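Carbohydrate kinase, pfkB family (Enterococcus faecalis, PDB 3KTN) probably phosphorylates a sugar acid such as 2-keto-3-deoxygluconate, as a magnesium-binding member of the pfkB (ribokinase-like) carbohydrate kinase family. Local coordinates at residues L140-L151 with F182-I190; G254-S265 with L296-T304. All coordinates share one frame; numbering follows the deposited sequence.

Interaction 1: L140-L151 with F182-I190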
loop_
_atom_site.group_PDB
_atom_site.type_symbol
_atom_site.label_atom_id
_atom_site.label_comp_id
_atom_site.label_asym_id
_atom_site.label_seq_id
_atom_site.Cartn_x
_atom_site.Cartn_y
_atom_site.Cartn_z
ATOM N N LEU A 140 -12.003 3.612 36.209
ATOM C CA LEU A 140 -11.693 4.139 37.537
ATOM C C LEU A 140 -10.629 5.226 37.588
ATOM O O LEU A 140 -10.598 6.013 38.538
ATOM C CB LEU A 140 -11.276 3.006 38.477
ATOM C CG LEU A 140 -12.366 2.030 38.908
ATOM C CD1 LEU A 140 -11.782 1.030 39.893
ATOM C CD2 LEU A 140 -13.510 2.793 39.556
ATOM N N SER A 141 -9.766 5.283 36.578
ATOM C CA SER A 141 -8.692 6.270 36.574
ATOM C C SER A 141 -8.780 7.356 35.505
ATOM O O SER A 141 -8.139 8.399 35.636
ATOM C CB SER A 141 -7.345 5.559 36.438
ATOM O OG SER A 141 -7.231 4.926 35.171
ATOM N N LEU A 142 -9.559 7.126 34.451
ATOM C CA LEU A 142 -9.650 8.115 33.379
ATOM C C LEU A 142 -10.090 9.486 33.897
ATOM O O LEU A 142 -9.313 10.441 33.864
ATOM C CB LEU A 142 -10.584 7.619 32.270
ATOM C CG LEU A 142 -10.485 8.402 30.955
ATOM C CD1 LEU A 142 -9.029 8.467 30.502
ATOM C CD2 LEU A 142 -11.352 7.744 29.891
ATOM N N THR A 143 -11.330 9.594 34.363
ATOM C CA THR A 143 -11.819 10.858 34.912
ATOM C C THR A 143 -12.742 10.575 36.086
ATOM O O THR A 143 -13.206 9.445 36.272
ATOM C CB THR A 143 -12.627 11.690 33.880
ATOM O OG1 THR A 143 -13.837 10.996 33.549
ATOM C CG2 THR A 143 -11.807 11.943 32.620
ATOM N N GLU A 144 -13.019 11.606 36.873
ATOM C CA GLU A 144 -13.908 11.454 38.014
ATOM C C GLU A 144 -15.275 11.014 37.508
ATOM O O GLU A 144 -15.955 10.215 38.151
ATOM C CB GLU A 144 -14.035 12.777 38.777
ATOM C CG GLU A 144 -14.976 12.697 39.978
ATOM C CD GLU A 144 -15.128 14.024 40.702
ATOM O OE1 GLU A 144 -14.131 14.511 41.278
ATOM O OE2 GLU A 144 -16.248 14.581 40.692
ATOM N N LYS A 145 -15.672 11.521 36.343
ATOM C CA LYS A 145 -16.970 11.158 35.779
ATOM C C LYS A 145 -17.068 9.692 35.367
ATOM O O LYS A 145 -18.089 9.052 35.611
ATOM C CB LYS A 145 -17.309 12.050 34.583
ATOM C CG LYS A 145 -17.579 13.501 34.958
ATOM C CD LYS A 145 -18.102 14.295 33.776
ATOM C CE LYS A 145 -18.267 15.763 34.127
ATOM N NZ LYS A 145 -18.743 16.559 32.959
ATOM N N THR A 146 -16.022 9.154 34.740
ATOM C CA THR A 146 -16.056 7.751 34.336
ATOM C C THR A 146 -15.929 6.883 35.587
ATOM O O THR A 146 -16.478 5.781 35.654
ATOM C CB THR A 146 -14.912 7.395 33.335
ATOM O OG1 THR A 146 -13.634 7.650 33.929
ATOM C CG2 THR A 146 -15.038 8.230 32.062
ATOM N N ARG A 147 -15.202 7.386 36.581
ATOM C CA ARG A 147 -15.031 6.647 37.828
ATOM C C ARG A 147 -16.367 6.546 38.568
ATOM O O ARG A 147 -16.768 5.460 38.995
ATOM C CB ARG A 147 -13.986 7.325 38.722
ATOM C CG ARG A 147 -13.898 6.711 40.121
ATOM C CD ARG A 147 -12.651 7.159 40.870
ATOM N NE ARG A 147 -12.506 8.612 40.884
ATOM C CZ ARG A 147 -11.607 9.281 40.169
ATOM N NH1 ARG A 147 -10.763 8.627 39.378
ATOM N NH2 ARG A 147 -11.556 10.604 40.239
ATOM N N ASP A 148 -17.059 7.673 38.707
ATOM C CA ASP A 148 -18.349 7.682 39.394
ATOM C C ASP A 148 -19.355 6.796 38.674
ATOM O O ASP A 148 -20.190 6.148 39.307
ATOM C CB ASP A 148 -18.909 9.106 39.493
ATOM C CG ASP A 148 -18.022 10.028 40.313
ATOM O OD1 ASP A 148 -17.373 9.544 41.266
ATOM O OD2 ASP A 148 -17.985 11.242 40.014
ATOM N N ALA A 149 -19.278 6.767 37.346
ATOM C CA ALA A 149 -20.190 5.941 36.563
ATOM C C ALA A 149 -19.880 4.465 36.770
ATOM O O ALA A 149 -20.788 3.646 36.908
ATOM C CB ALA A 149 -20.089 6.297 35.081
ATOM N N ALA A 150 -18.596 4.128 36.802
ATOM C CA ALA A 150 -18.190 2.740 36.990
ATOM C C ALA A 150 -18.650 2.214 38.352
ATOM O O ALA A 150 -19.206 1.119 38.448
ATOM C CB ALA A 150 -16.670 2.617 36.856
ATOM N N LEU A 151 -18.421 3.001 39.399
ATOM C CA LEU A 151 -18.811 2.618 40.754
ATOM C C LEU A 151 -20.319 2.404 40.855
ATOM O O LEU A 151 -20.780 1.407 41.411
ATOM C CB LEU A 151 -18.350 3.687 41.748
ATOM C CG LEU A 151 -16.821 3.805 41.806
ATOM C CD1 LEU A 151 -16.400 4.989 42.652
ATOM C CD2 LEU A 151 -16.249 2.513 42.360
ATOM N N PHE A 182 -3.940 7.141 45.189
ATOM C CA PHE A 182 -5.275 7.590 44.820
ATOM C C PHE A 182 -6.036 6.448 44.163
ATOM O O PHE A 182 -7.200 6.203 44.480
ATOM C CB PHE A 182 -5.203 8.769 43.850
ATOM C CG PHE A 182 -6.546 9.346 43.506
ATOM C CD1 PHE A 182 -7.263 10.082 44.445
ATOM C CD2 PHE A 182 -7.110 9.130 42.253
ATOM C CE1 PHE A 182 -8.523 10.593 44.143
ATOM C CE2 PHE A 182 -8.370 9.635 41.940
ATOM C CZ PHE A 182 -9.078 10.368 42.887
HETATM N N MSE A 183 -5.375 5.747 43.249
HETATM C CA MSE A 183 -6.012 4.635 42.562
HETATM C C MSE A 183 -6.329 3.502 43.519
HETATM O O MSE A 183 -7.301 2.773 43.327
HETATM C CB MSE A 183 -5.131 4.140 41.417
HETATM C CG MSE A 183 -5.073 5.120 40.259
HETATM SE SE MSE A 183 -6.832 5.857 39.862
HETATM C CE MSE A 183 -7.740 4.217 39.393
ATOM N N ARG A 184 -5.499 3.358 44.545
ATOM C CA ARG A 184 -5.706 2.336 45.562
ATOM C C ARG A 184 -7.112 2.520 46.127
ATOM O O ARG A 184 -7.912 1.584 46.177
ATOM C CB ARG A 184 -4.683 2.504 46.689
ATOM C CG ARG A 184 -5.089 1.840 47.999
ATOM C CD ARG A 184 -4.357 0.536 48.218
ATOM N NE ARG A 184 -3.091 0.735 48.919
ATOM C CZ ARG A 184 -2.975 0.870 50.238
ATOM N NH1 ARG A 184 -4.053 0.826 51.013
ATOM N NH2 ARG A 184 -1.779 1.042 50.782
ATOM N N GLN A 185 -7.399 3.750 46.538
ATOM C CA GLN A 185 -8.688 4.110 47.113
ATOM C C GLN A 185 -9.859 3.780 46.196
ATOM O O GLN A 185 -10.874 3.246 46.641
ATOM C CB GLN A 185 -8.713 5.606 47.433
ATOM C CG GLN A 185 -7.665 6.043 48.434
ATOM C CD GLN A 185 -7.570 7.550 48.546
ATOM O OE1 GLN A 185 -8.565 8.229 48.801
ATOM N NE2 GLN A 185 -6.367 8.083 48.359
ATOM N N GLN A 186 -9.717 4.103 44.914
ATOM C CA GLN A 186 -10.786 3.851 43.957
ATOM C C GLN A 186 -11.016 2.364 43.742
ATOM O O GLN A 186 -12.152 1.921 43.620
ATOM C CB GLN A 186 -10.472 4.547 42.635
ATOM C CG GLN A 186 -9.945 5.961 42.833
ATOM C CD GLN A 186 -10.789 6.776 43.805
ATOM O OE1 GLN A 186 -10.292 7.703 44.443
ATOM N NE2 GLN A 186 -12.070 6.441 43.910
ATOM N N TYR A 187 -9.940 1.588 43.708
ATOM C CA TYR A 187 -10.067 0.149 43.528
ATOM C C TYR A 187 -10.720 -0.474 44.763
ATOM O O TYR A 187 -11.567 -1.368 44.652
ATOM C CB TYR A 187 -8.687 -0.474 43.282
ATOM C CG TYR A 187 -8.199 -0.362 41.845
ATOM C CD1 TYR A 187 -8.277 0.844 41.146
ATOM C CD2 TYR A 187 -7.654 -1.463 41.190
ATOM C CE1 TYR A 187 -7.823 0.947 39.827
ATOM C CE2 TYR A 187 -7.196 -1.371 39.870
ATOM C CZ TYR A 187 -7.284 -0.164 39.197
ATOM O OH TYR A 187 -6.830 -0.074 37.899
ATOM N N GLU A 188 -10.336 0.007 45.944
ATOM C CA GLU A 188 -10.900 -0.520 47.183
ATOM C C GLU A 188 -12.404 -0.282 47.219
ATOM O O GLU A 188 -13.147 -1.055 47.814
ATOM C CB GLU A 188 -10.214 0.123 48.394
ATOM C CG GLU A 188 -8.717 -0.150 48.419
ATOM C CD GLU A 188 -8.014 0.387 49.652
ATOM O OE1 GLU A 188 -8.338 1.513 50.091
ATOM O OE2 GLU A 188 -7.118 -0.316 50.172
ATOM N N ARG A 189 -12.852 0.772 46.545
ATOM C CA ARG A 189 -14.272 1.095 46.505
ATOM C C ARG A 189 -15.084 0.166 45.608
ATOM O O ARG A 189 -16.234 -0.151 45.920
ATOM C CB ARG A 189 -14.469 2.542 46.051
ATOM C CG ARG A 189 -13.847 3.564 46.984
ATOM C CD ARG A 189 -13.954 4.970 46.423
ATOM N NE ARG A 189 -15.340 5.391 46.248
ATOM C CZ ARG A 189 -15.695 6.585 45.785
ATOM N NH1 ARG A 189 -14.761 7.472 45.454
ATOM N NH2 ARG A 189 -16.977 6.899 45.656
ATOM N N ILE A 190 -14.496 -0.285 44.500
ATOM C CA ILE A 190 -15.232 -1.160 43.585
ATOM C C ILE A 190 -15.053 -2.645 43.870
ATOM O O ILE A 190 -15.967 -3.438 43.640
ATOM C CB ILE A 190 -14.843 -0.898 42.101
ATOM C CG1 ILE A 190 -15.869 -1.554 41.171
ATOM C CG2 ILE A 190 -13.455 -1.468 41.815
ATOM C CD1 ILE A 190 -15.665 -1.243 39.690
#
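Leu-140 enters a pocket on helix 182-190 as a knob among Met-183, Gln-186, Tyr-187 and Ile-190. Its CD1 carries the packing: it lies 3.6 Å from Ile-190 CG2 and 3.7 Å from CD1 of the Tyr-187 ring, met obliquely. With CG anti to the carbonyl carbon and CD1 continuing the chain outward, the branch extends into the pocket. Beside it, the selenomethionine at position 183 bends at chi2 and chi3, which brings its methyl CE within 3.5 Å of Leu-140 O and presses it against Ser-141 CB. The same carbonyl oxygen takes a hydrogen bond from Arg-147 NH1 at 2.8 Å with an N-H...O angle of 156°, the donor standing tilted from the carbonyl plane and the oxygen lying in the guanidinium plane. That bond ties the short helix 138-142 to the one after it and probably restrains the guanidinium's rotation. The Arg-147 CD methylene rests against the Gln-186 chain.

Toward solvent the contact thins. The exposed Phe-182 sets its ring edge over one guanidinium face of Arg-147, the two planes 88° apart, with ring CE2 3.6 Å from NH1, so the geometry is not a cation-pi stack. Leu-151 splits its branches: CD2 packs inward, 3.7 Å from Ile-190 CB, while CD1 sits over the centre of the guanidinium of the exposed Arg-189, 3.6 Å from its CZ.

The axes of helices 144-151 and 182-190 run nearly parallel, 22° apart and 10.7 Å at closest approach. Tyr-187, edge-to-face with Phe-166, is hydrogen-bonded through OH to Asn-169 N. Leu-140 and Ile-190 both rest on Phe-166 of strand 163-167, Ala-150 and Ile-190 on Ile-135 of strand 132-135, which places the helix pair on parallel strands of the central sheet.

Interaction 2: G254-S265 with L296-T304; sequences GYLYTQNEYQQS and LEKAVTFAT
Leu-296 lays its two methyls across the hairpin: CD2 reaches Leu-256 CD2 at 3.5 Å, a tight carbon pair, and CD1 meets Thr-258 CG2 at 3.6 Å while also touching Glu-261. The side chains of Leu-256 and Leu-296 cross at about a right angle. Leu-256 turns CG away from its backbone nitrogen (chi1 173°), which carries CD2 to the Leu-296 methyl. Alongside, Gln-263 bends at chi2, and its CG comes to 3.4 Å from Glu-297 CA, so aliphatic carbon covers the helix backbone here.

Strands 254-257 and 262-264 form an antiparallel beta hairpin, with Leu-256 and Gln-263 a hydrogen-bonded pair, at the edge of the nine-stranded sheet of this ribokinase-like fold. Helix 296-304 packs on one face of it, its axis coming within 7.8 Å of the axis of strand 254-257 and 7.9 Å of that of strand 262-264 at closest approach. Trp-237 of the adjoining strand 237-245 also touches Leu-256, Thr-258 and Leu-296.

Further along the helix Val-300 points CG2 at the backbone, 3.2 Å from Gly-254 O. At the far end Gly-254 N donates to Ser-265 OG, and Ser-265 OG lies 3.2 Å from Thr-304 OG1. Separately, Thr-304 OG1 donates to Val-300 O at 2.6 Å, a carbonyl that also accepts from Thr-304 N.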
loop_
_atom_site.group_PDB
_atom_site.type_symbol
_atom_site.label_atom_id
_atom_site.label_comp_id
_atom_site.label_asym_id
_atom_site.label_seq_id
_atom_site.Cartn_x
_atom_site.Cartn_y
_atom_site.Cartn_z
ATOM N N GLY A 254 -0.510 -19.010 32.719
ATOM C CA GLY A 254 -1.691 -18.428 33.324
ATOM C C GLY A 254 -2.038 -19.079 34.648
ATOM O O GLY A 254 -1.749 -20.257 34.867
ATOM N N TYR A 255 -2.643 -18.307 35.545
ATOM C CA TYR A 255 -3.053 -18.834 36.841
ATOM C C TYR A 255 -4.476 -18.399 37.137
ATOM O O TYR A 255 -4.914 -17.325 36.712
ATOM C CB TYR A 255 -2.110 -18.360 37.951
ATOM C CG TYR A 255 -1.910 -16.869 37.992
ATOM C CD1 TYR A 255 -2.917 -16.023 38.457
ATOM C CD2 TYR A 255 -0.724 -16.295 37.526
ATOM C CE1 TYR A 255 -2.753 -14.646 38.453
ATOM C CE2 TYR A 255 -0.550 -14.919 37.517
ATOM C CZ TYR A 255 -1.572 -14.103 37.983
ATOM O OH TYR A 255 -1.411 -12.742 37.973
ATOM N N LEU A 256 -5.199 -19.255 37.854
ATOM C CA LEU A 256 -6.585 -18.997 38.221
ATOM C C LEU A 256 -6.810 -19.434 39.670
ATOM O O LEU A 256 -6.657 -20.612 40.003
ATOM C CB LEU A 256 -7.516 -19.769 37.283
ATOM C CG LEU A 256 -9.020 -19.796 37.555
ATOM C CD1 LEU A 256 -9.587 -18.384 37.606
ATOM C CD2 LEU A 256 -9.694 -20.609 36.462
ATOM N N TYR A 257 -7.168 -18.477 40.523
ATOM C CA TYR A 257 -7.405 -18.749 41.944
ATOM C C TYR A 257 -8.860 -18.577 42.361
ATOM O O TYR A 257 -9.628 -17.835 41.744
ATOM C CB TYR A 257 -6.599 -17.792 42.830
ATOM C CG TYR A 257 -5.097 -17.933 42.806
ATOM C CD1 TYR A 257 -4.434 -18.730 43.741
ATOM C CD2 TYR A 257 -4.329 -17.219 41.887
ATOM C CE1 TYR A 257 -3.042 -18.801 43.764
ATOM C CE2 TYR A 257 -2.943 -17.285 41.900
ATOM C CZ TYR A 257 -2.305 -18.074 42.838
ATOM O OH TYR A 257 -0.931 -18.123 42.848
ATOM N N THR A 258 -9.215 -19.279 43.427
ATOM C CA THR A 258 -10.527 -19.181 44.048
ATOM C C THR A 258 -10.091 -19.005 45.496
ATOM O O THR A 258 -8.892 -19.027 45.782
ATOM C CB THR A 258 -11.353 -20.474 43.936
ATOM O OG1 THR A 258 -10.675 -21.533 44.620
ATOM C CG2 THR A 258 -11.560 -20.854 42.480
ATOM N N GLN A 259 -11.029 -18.828 46.412
ATOM C CA GLN A 259 -10.632 -18.667 47.799
ATOM C C GLN A 259 -10.045 -19.966 48.348
ATOM O O GLN A 259 -9.254 -19.941 49.289
ATOM C CB GLN A 259 -11.824 -18.206 48.644
ATOM C CG GLN A 259 -12.199 -16.754 48.388
ATOM C CD GLN A 259 -13.383 -16.286 49.205
ATOM O OE1 GLN A 259 -13.384 -16.381 50.432
ATOM N NE2 GLN A 259 -14.399 -15.764 48.528
ATOM N N ASN A 260 -10.398 -21.094 47.735
ATOM C CA ASN A 260 -9.909 -22.388 48.204
ATOM C C ASN A 260 -9.153 -23.250 47.191
ATOM O O ASN A 260 -8.889 -24.423 47.457
ATOM C CB ASN A 260 -11.080 -23.194 48.764
ATOM C CG ASN A 260 -11.856 -22.430 49.813
ATOM O OD1 ASN A 260 -11.304 -22.026 50.838
ATOM N ND2 ASN A 260 -13.141 -22.217 49.561
ATOM N N GLU A 261 -8.801 -22.687 46.039
ATOM C CA GLU A 261 -8.076 -23.454 45.027
ATOM C C GLU A 261 -7.079 -22.620 44.237
ATOM O O GLU A 261 -7.134 -21.389 44.237
ATOM C CB GLU A 261 -9.054 -24.117 44.058
ATOM C CG GLU A 261 -9.961 -25.144 44.703
ATOM C CD GLU A 261 -10.995 -25.689 43.739
ATOM O OE1 GLU A 261 -10.602 -26.358 42.757
ATOM O OE2 GLU A 261 -12.202 -25.441 43.958
ATOM N N TYR A 262 -6.166 -23.311 43.565
ATOM C CA TYR A 262 -5.136 -22.671 42.762
ATOM C C TYR A 262 -4.784 -23.541 41.566
ATOM O O TYR A 262 -4.344 -24.679 41.726
ATOM C CB TYR A 262 -3.886 -22.420 43.609
ATOM C CG TYR A 262 -2.630 -22.169 42.804
ATOM C CD1 TYR A 262 -2.619 -21.251 41.753
ATOM C CD2 TYR A 262 -1.446 -22.841 43.102
ATOM C CE1 TYR A 262 -1.463 -21.008 41.024
ATOM C CE2 TYR A 262 -0.284 -22.604 42.380
ATOM C CZ TYR A 262 -0.299 -21.686 41.344
ATOM O OH TYR A 262 0.853 -21.440 40.639
ATOM N N GLN A 263 -4.980 -22.998 40.369
ATOM C CA GLN A 263 -4.686 -23.730 39.144
ATOM C C GLN A 263 -3.739 -22.932 38.258
ATOM O O GLN A 263 -4.032 -21.803 37.869
ATOM C CB GLN A 263 -5.978 -24.025 38.384
ATOM C CG GLN A 263 -5.884 -25.251 37.512
ATOM C CD GLN A 263 -5.556 -26.487 38.319
ATOM O OE1 GLN A 263 -6.268 -26.829 39.263
ATOM N NE2 GLN A 263 -4.473 -27.163 37.957
ATOM N N GLN A 264 -2.597 -23.531 37.950
ATOM C CA GLN A 264 -1.583 -22.894 37.124
ATOM C C GLN A 264 -1.379 -23.742 35.878
ATOM O O GLN A 264 -1.370 -24.969 35.954
ATOM C CB GLN A 264 -0.271 -22.802 37.908
ATOM C CG GLN A 264 0.903 -22.214 37.145
ATOM C CD GLN A 264 0.966 -20.704 37.238
ATOM O OE1 GLN A 264 1.054 -20.142 38.328
ATOM N NE2 GLN A 264 0.928 -20.038 36.090
ATOM N N SER A 265 -1.224 -23.096 34.729
ATOM C CA SER A 265 -1.008 -23.831 33.488
ATOM C C SER A 265 0.491 -24.052 33.339
ATOM O O SER A 265 1.287 -23.412 34.024
ATOM C CB SER A 265 -1.515 -23.028 32.289
ATOM O OG SER A 265 -0.582 -22.027 31.927
ATOM N N LEU A 296 -11.300 -25.392 36.643
ATOM C CA LEU A 296 -10.276 -24.360 36.696
ATOM C C LEU A 296 -9.105 -24.722 35.792
ATOM O O LEU A 296 -8.491 -23.849 35.182
ATOM C CB LEU A 296 -9.777 -24.170 38.131
ATOM C CG LEU A 296 -10.805 -23.758 39.189
ATOM C CD1 LEU A 296 -10.088 -23.547 40.515
ATOM C CD2 LEU A 296 -11.522 -22.484 38.773
ATOM N N GLU A 297 -8.799 -26.013 35.715
ATOM C CA GLU A 297 -7.699 -26.486 34.887
ATOM C C GLU A 297 -7.972 -26.265 33.400
ATOM O O GLU A 297 -7.115 -25.782 32.668
ATOM C CB GLU A 297 -7.447 -27.976 35.139
ATOM C CG GLU A 297 -6.486 -28.598 34.137
ATOM C CD GLU A 297 -6.252 -30.076 34.378
ATOM O OE1 GLU A 297 -7.245 -30.831 34.477
ATOM O OE2 GLU A 297 -5.070 -30.483 34.460
ATOM N N LYS A 298 -9.174 -26.627 32.967
ATOM C CA LYS A 298 -9.566 -26.487 31.572
ATOM C C LYS A 298 -9.616 -25.015 31.159
ATOM O O LYS A 298 -9.195 -24.658 30.059
ATOM C CB LYS A 298 -10.931 -27.142 31.362
ATOM C CG LYS A 298 -11.389 -27.237 29.918
ATOM C CD LYS A 298 -12.755 -27.911 29.844
ATOM C CE LYS A 298 -13.211 -28.113 28.412
ATOM N NZ LYS A 298 -12.251 -28.952 27.644
ATOM N N ALA A 299 -10.128 -24.171 32.051
ATOM C CA ALA A 299 -10.241 -22.746 31.786
ATOM C C ALA A 299 -8.885 -22.053 31.683
ATOM O O ALA A 299 -8.661 -21.256 30.767
ATOM C CB ALA A 299 -11.073 -22.081 32.869
ATOM N N VAL A 300 -7.984 -22.355 32.615
ATOM C CA VAL A 300 -6.668 -21.729 32.615
ATOM C C VAL A 300 -5.819 -22.210 31.435
ATOM O O VAL A 300 -5.021 -21.452 30.891
ATOM C CB VAL A 300 -5.918 -21.985 33.956
ATOM C CG1 VAL A 300 -5.420 -23.419 34.025
ATOM C CG2 VAL A 300 -4.762 -21.019 34.092
ATOM N N THR A 301 -5.996 -23.465 31.035
ATOM C CA THR A 301 -5.252 -24.005 29.901
ATOM C C THR A 301 -5.736 -23.340 28.609
ATOM O O THR A 301 -4.941 -22.894 27.784
ATOM C CB THR A 301 -5.456 -25.527 29.761
ATOM O OG1 THR A 301 -4.787 -26.199 30.833
ATOM C CG2 THR A 301 -4.898 -26.019 28.436
ATOM N N PHE A 302 -7.053 -23.281 28.453
ATOM C CA PHE A 302 -7.670 -22.683 27.285
ATOM C C PHE A 302 -7.286 -21.203 27.171
ATOM O O PHE A 302 -6.892 -20.736 26.102
ATOM C CB PHE A 302 -9.185 -22.816 27.400
ATOM C CG PHE A 302 -9.938 -22.237 26.242
ATOM C CD1 PHE A 302 -10.261 -23.022 25.141
ATOM C CD2 PHE A 302 -10.340 -20.909 26.258
ATOM C CE1 PHE A 302 -10.974 -22.491 24.068
ATOM C CE2 PHE A 302 -11.054 -20.367 25.189
ATOM C CZ PHE A 302 -11.372 -21.164 24.094
ATOM N N ALA A 303 -7.394 -20.477 28.281
ATOM C CA ALA A 303 -7.085 -19.053 28.320
ATOM C C ALA A 303 -5.616 -18.714 28.045
ATOM O O ALA A 303 -5.322 -17.711 27.391
ATOM C CB ALA A 303 -7.512 -18.473 29.664
ATOM N N THR A 304 -4.702 -19.538 28.547
ATOM C CA THR A 304 -3.278 -19.303 28.341
ATOM C C THR A 304 -2.926 -19.473 26.860
ATOM O O THR A 304 -2.176 -18.671 26.299
ATOM C CB THR A 304 -2.416 -20.261 29.205
ATOM O OG1 THR A 304 -2.828 -20.166 30.575
ATOM C CG2 THR A 304 -0.940 -19.884 29.121
#

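Overall arrangement
Interaction 1 closes before interaction 2 opens along the chain, and the two are separate sites: their centres lie 28 Å apart and their nearest atoms about 13 Å apart. The nine-stranded sheet relates them. Interaction 1 joins helices 138-142 and 144-159 to helix 177-190 over its parallel strands 132-135 and 163-167, whereas interaction 2 sets helix 296-310 against strands 250-257 and 262-269, the antiparallel end. Each contact thus packs helices on a different region of one sheet. Each centre is about 17 Å from the centre of the chain. Both lie away from the magnesium site that includes Asp-274 and Ile-276; the Thr-304 side chain is about 14 Å from the ion.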